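Local coordinates for protein TonB-dependent siderophore receptor (Pseudomonas aeruginosa 39016, PDB 5NEC) that probably imports iron-loaded siderophores across the outer membrane, drawing on TonB for energy, through a beta-barrel closed by an N-terminal plug, at residues G350-Y353 and K358-F361; T646-I649 and T653-G656. All blocks are in the same frame, centred on the assembly; numbering follows the deposited sequence.

Overall arrangement
Two beta hairpins of the barrel wall supply both contacts, each a short antiparallel pairing close to the turn that joins its strands. Contact 1 belongs to the hairpin of strands 327-354 and 357-379, contact 2 to that of strands 639-650 and 653-666; their centres lie about 43 Å apart. Neither is a core contact: each has a single buried residue, Asn-359 in the first and Thr-646 in the second. Contact 1 keeps a ladder of four backbone bonds and lays a phenylalanine ring over an asparagine amide, with a second phenylalanine at the ring's edge, whereas contact 2 has two such bonds before its first strand bends, and its side chains are mostly threonine and isoleucine.

Contact 1. Residues G350-Y353 and K358-F361; sequences GEFY and KNSF
Two hydrogen-bonded pairs, Gly-350 with Phe-361 and Phe-352 with Asn-359, lace the antiparallel strands, each bonded in both directions. The shortest bond runs from Asn-359 N to Phe-352 O, 2.7 Å. Between these pairs, Glu-351 CA lies 3.2 Å from Asn-359 O in a CA-H...O contact.

Two phenylalanine rings and an amide pack on the face that carries Phe-352, Asn-359 and Phe-361. With CG set between its own N and carbonyl carbon (chi1 67°), Phe-352 lays its ring over Asn-359: Asn-359 CB makes a CH-pi contact 3.6 Å from the ring centroid, and the amide plane is 14° from the ring plane. Phe-361 meets the edge of that ring obliquely, planes 59° apart, with Phe-361 CD1 3.7 Å from Phe-352 CD2, and turns one face to Gly-350 N.

On the face of Glu-351, Tyr-353, Lys-358 and Ser-360 the lysine's methylenes do the touching: Lys-358 CG rests against Tyr-353 CE1 at 3.7 Å, and Lys-358 CE touches Glu-351 CG at 3.5 Å.

The hydrogen bond from Asn-359 ND2 to Asp-439 on strand 426-444, with the ring above, should hold the amide's rotation. At 5.0 Å, Glu-351 OE2 and Lys-358 NZ probably attract only modestly.

Contact 2. Residues T646-I649 and T653-G656; sequences TYDI and TTIG
This is the turn end of a beta hairpin in the barrel wall, where strands 639-650 and 653-666 run antiparallel and the first bends in an inverse gamma turn centred on Asp-648. Tyr-647 and Ile-655 form the hydrogen-bonded pair: Tyr-647 N gives a nearly straight bond to Ile-655 O, 2.8 Å, and Ile-655 N returns one to Tyr-647 O, 3.0 Å. Tyr-647 O also takes a weak bond from Ile-649 N, which closes the gamma turn, and a CA-H...O contact from Thr-654 CA. One carbonyl thus serves both the ladder and the bend.

Next to that pair, Thr-646 and Gly-656 form a non-hydrogen-bonded pair whose CA atoms come within 4.1 Å, since the glycine brings no side chain up against Thr-646 CG2. In Thr-654, OG1 lies beside the backbone N (chi1 -50°), so the methyl swings to the far side from N and toward Thr-646, Thr-654 CG2 to Thr-646 CB 3.7 Å. The same threonine runs alongside Asp-648, and Thr-654 OG1 gives Asp-648 OD1 a weak hydrogen bond, 3.4 Å.

At the end of the bend, Ile-649 points its CB toward the second strand. Ile-649 CG2 meets the Thr-653 methyl CG2 at 3.9 Å, while Ile-649 CD1 reaches Ile-655 CD1 at 4.1 Å, a small apolar patch on the surface.

Backbone bonds tie the hairpin into the wall on both flanks: Thr-646 pairs with Lys-597 of strand 596-609 and Asp-648 with Lys-595 just ahead of it, while Thr-654 and Gly-656 bond to Ser-686 and Met-684 of strand 674-688.

Contact 1. Residues G350-Y353 and K358-F361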
loop_
_atom_site.group_PDB
_atom_site.type_symbol
_atom_site.label_atom_id
_atom_site.label_comp_id
_atom_site.label_asym_id
_atom_site.label_seq_id
_atom_site.Cartn_x
_atom_site.Cartn_y
_atom_site.Cartn_z
ATOM N N GLY A 350 -15.896 14.714 19.489
ATOM C CA GLY A 350 -15.520 15.539 20.639
ATOM C C GLY A 350 -15.723 14.809 21.945
ATOM O O GLY A 350 -15.356 13.634 22.047
ATOM N N GLU A 351 -16.301 15.501 22.938
ATOM C CA GLU A 351 -16.398 14.981 24.318
ATOM C C GLU A 351 -17.730 15.214 24.983
ATOM O O GLU A 351 -18.362 16.236 24.759
ATOM C CB GLU A 351 -15.357 15.643 25.229
ATOM C CG GLU A 351 -13.904 15.391 24.862
ATOM C CD GLU A 351 -13.392 16.321 23.777
ATOM O OE1 GLU A 351 -13.796 17.506 23.789
ATOM O OE2 GLU A 351 -12.594 15.871 22.911
ATOM N N PHE A 352 -18.131 14.277 25.836
ATOM C CA PHE A 352 -19.185 14.524 26.822
ATOM C C PHE A 352 -18.896 13.750 28.118
ATOM O O PHE A 352 -17.989 12.903 28.149
ATOM C CB PHE A 352 -20.590 14.221 26.258
ATOM C CG PHE A 352 -20.849 12.764 25.961
ATOM C CD1 PHE A 352 -21.418 11.924 26.916
ATOM C CD2 PHE A 352 -20.552 12.234 24.711
ATOM C CE1 PHE A 352 -21.655 10.580 26.636
ATOM C CE2 PHE A 352 -20.793 10.896 24.420
ATOM C CZ PHE A 352 -21.343 10.066 25.389
ATOM N N TYR A 353 -19.664 14.056 29.160
ATOM C CA TYR A 353 -19.403 13.579 30.521
ATOM C C TYR A 353 -20.621 12.871 31.020
ATOM O O TYR A 353 -21.714 13.384 30.905
ATOM C CB TYR A 353 -18.977 14.757 31.465
ATOM C CG TYR A 353 -17.832 15.491 30.835
ATOM C CD1 TYR A 353 -16.552 14.971 30.901
ATOM C CD2 TYR A 353 -18.043 16.589 30.013
ATOM C CE1 TYR A 353 -15.495 15.577 30.249
ATOM C CE2 TYR A 353 -16.989 17.202 29.359
ATOM C CZ TYR A 353 -15.714 16.686 29.486
ATOM O OH TYR A 353 -14.641 17.255 28.853
ATOM N N LYS A 358 -15.206 10.886 31.301
ATOM C CA LYS A 358 -15.072 11.509 30.008
ATOM C C LYS A 358 -15.400 10.475 28.921
ATOM O O LYS A 358 -14.961 9.320 28.997
ATOM C CB LYS A 358 -13.634 11.969 29.816
ATOM C CG LYS A 358 -13.419 12.904 28.635
ATOM C CD LYS A 358 -11.943 13.099 28.391
ATOM C CE LYS A 358 -11.714 14.119 27.305
ATOM N NZ LYS A 358 -10.256 14.310 27.058
ATOM N N ASN A 359 -16.155 10.914 27.910
ATOM C CA ASN A 359 -16.449 10.118 26.735
ATOM C C ASN A 359 -15.890 10.860 25.518
ATOM O O ASN A 359 -16.481 11.847 25.087
ATOM C CB ASN A 359 -17.953 9.945 26.575
ATOM C CG ASN A 359 -18.562 9.038 27.622
ATOM O OD1 ASN A 359 -18.625 9.383 28.823
ATOM N ND2 ASN A 359 -19.035 7.886 27.188
ATOM N N SER A 360 -14.761 10.385 24.988
ATOM C CA SER A 360 -14.205 10.900 23.748
ATOM C C SER A 360 -14.765 10.069 22.601
ATOM O O SER A 360 -14.480 8.870 22.502
ATOM C CB SER A 360 -12.690 10.848 23.787
ATOM O OG SER A 360 -12.243 11.718 24.812
ATOM N N PHE A 361 -15.590 10.700 21.761
ATOM C CA PHE A 361 -16.384 9.976 20.784
ATOM C C PHE A 361 -16.201 10.501 19.359
ATOM O O PHE A 361 -15.712 11.612 19.136
ATOM C CB PHE A 361 -17.871 10.000 21.172
ATOM C CG PHE A 361 -18.576 11.264 20.794
ATOM C CD1 PHE A 361 -18.499 12.376 21.614
ATOM C CD2 PHE A 361 -19.324 11.351 19.622
ATOM C CE1 PHE A 361 -19.153 13.570 21.267
ATOM C CE2 PHE A 361 -19.961 12.544 19.265
ATOM C CZ PHE A 361 -19.881 13.645 20.089
#

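Contact 2. Residues T646-I649 and T653-G656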
loop_
_atom_site.group_PDB
_atom_site.type_symbol
_atom_site.label_atom_id
_atom_site.label_comp_id
_atom_site.label_asym_id
_atom_site.label_seq_id
_atom_site.Cartn_x
_atom_site.Cartn_y
_atom_site.Cartn_z
ATOM N N THR A 646 19.162 4.887 12.151
ATOM C CA THR A 646 20.104 5.959 11.829
ATOM C C THR A 646 20.896 6.366 13.057
ATOM O O THR A 646 20.411 6.279 14.187
ATOM C CB THR A 646 19.403 7.191 11.237
ATOM O OG1 THR A 646 18.387 7.659 12.127
ATOM C CG2 THR A 646 18.797 6.838 9.881
ATOM N N TYR A 647 22.131 6.794 12.813
ATOM C CA TYR A 647 23.033 7.239 13.865
ATOM C C TYR A 647 23.640 8.587 13.479
ATOM O O TYR A 647 24.226 8.706 12.401
ATOM C CB TYR A 647 24.136 6.204 14.101
ATOM C CG TYR A 647 24.886 6.443 15.389
ATOM C CD1 TYR A 647 24.328 6.059 16.615
ATOM C CD2 TYR A 647 26.140 7.070 15.393
ATOM C CE1 TYR A 647 25.012 6.271 17.803
ATOM C CE2 TYR A 647 26.824 7.298 16.576
ATOM C CZ TYR A 647 26.255 6.896 17.777
ATOM O OH TYR A 647 26.912 7.110 18.963
ATOM N N ASP A 648 23.475 9.594 14.347
ATOM C CA ASP A 648 24.108 10.920 14.189
ATOM C C ASP A 648 25.593 10.840 14.592
ATOM O O ASP A 648 25.987 11.264 15.673
ATOM C CB ASP A 648 23.343 11.990 14.998
ATOM C CG ASP A 648 21.897 12.232 14.468
ATOM O OD1 ASP A 648 21.484 11.597 13.482
ATOM O OD2 ASP A 648 21.161 13.077 15.026
ATOM N N ILE A 649 26.398 10.271 13.699
ATOM C CA ILE A 649 27.800 9.911 13.969
ATOM C C ILE A 649 28.734 11.128 14.151
ATOM O O ILE A 649 29.681 11.065 14.932
ATOM C CB ILE A 649 28.347 8.942 12.876
ATOM C CG1 ILE A 649 29.655 8.283 13.329
ATOM C CG2 ILE A 649 28.555 9.650 11.536
ATOM C CD1 ILE A 649 30.187 7.238 12.369
ATOM N N THR A 653 26.244 15.075 10.075
ATOM C CA THR A 653 26.351 13.807 9.378
ATOM C C THR A 653 25.555 12.730 10.074
ATOM O O THR A 653 25.667 12.551 11.290
ATOM C CB THR A 653 27.803 13.322 9.269
ATOM O OG1 THR A 653 28.586 14.320 8.622
ATOM C CG2 THR A 653 27.901 12.022 8.477
ATOM N N THR A 654 24.773 12.004 9.276
ATOM C CA THR A 654 24.019 10.853 9.733
ATOM C C THR A 654 24.378 9.685 8.818
ATOM O O THR A 654 24.507 9.864 7.611
ATOM C CB THR A 654 22.488 11.115 9.667
ATOM O OG1 THR A 654 22.185 12.365 10.295
ATOM C CG2 THR A 654 21.705 10.022 10.379
ATOM N N ILE A 655 24.588 8.509 9.406
ATOM C CA ILE A 655 24.660 7.267 8.656
ATOM C C ILE A 655 23.537 6.377 9.120
ATOM O O ILE A 655 22.997 6.558 10.213
ATOM C CB ILE A 655 26.016 6.525 8.807
ATOM C CG1 ILE A 655 26.308 6.104 10.255
ATOM C CG2 ILE A 655 27.156 7.383 8.284
ATOM C CD1 ILE A 655 27.386 5.032 10.337
ATOM N N GLY A 656 23.191 5.405 8.286
ATOM C CA GLY A 656 22.102 4.493 8.600
ATOM C C GLY A 656 22.015 3.289 7.700
ATOM O O GLY A 656 22.687 3.209 6.671
#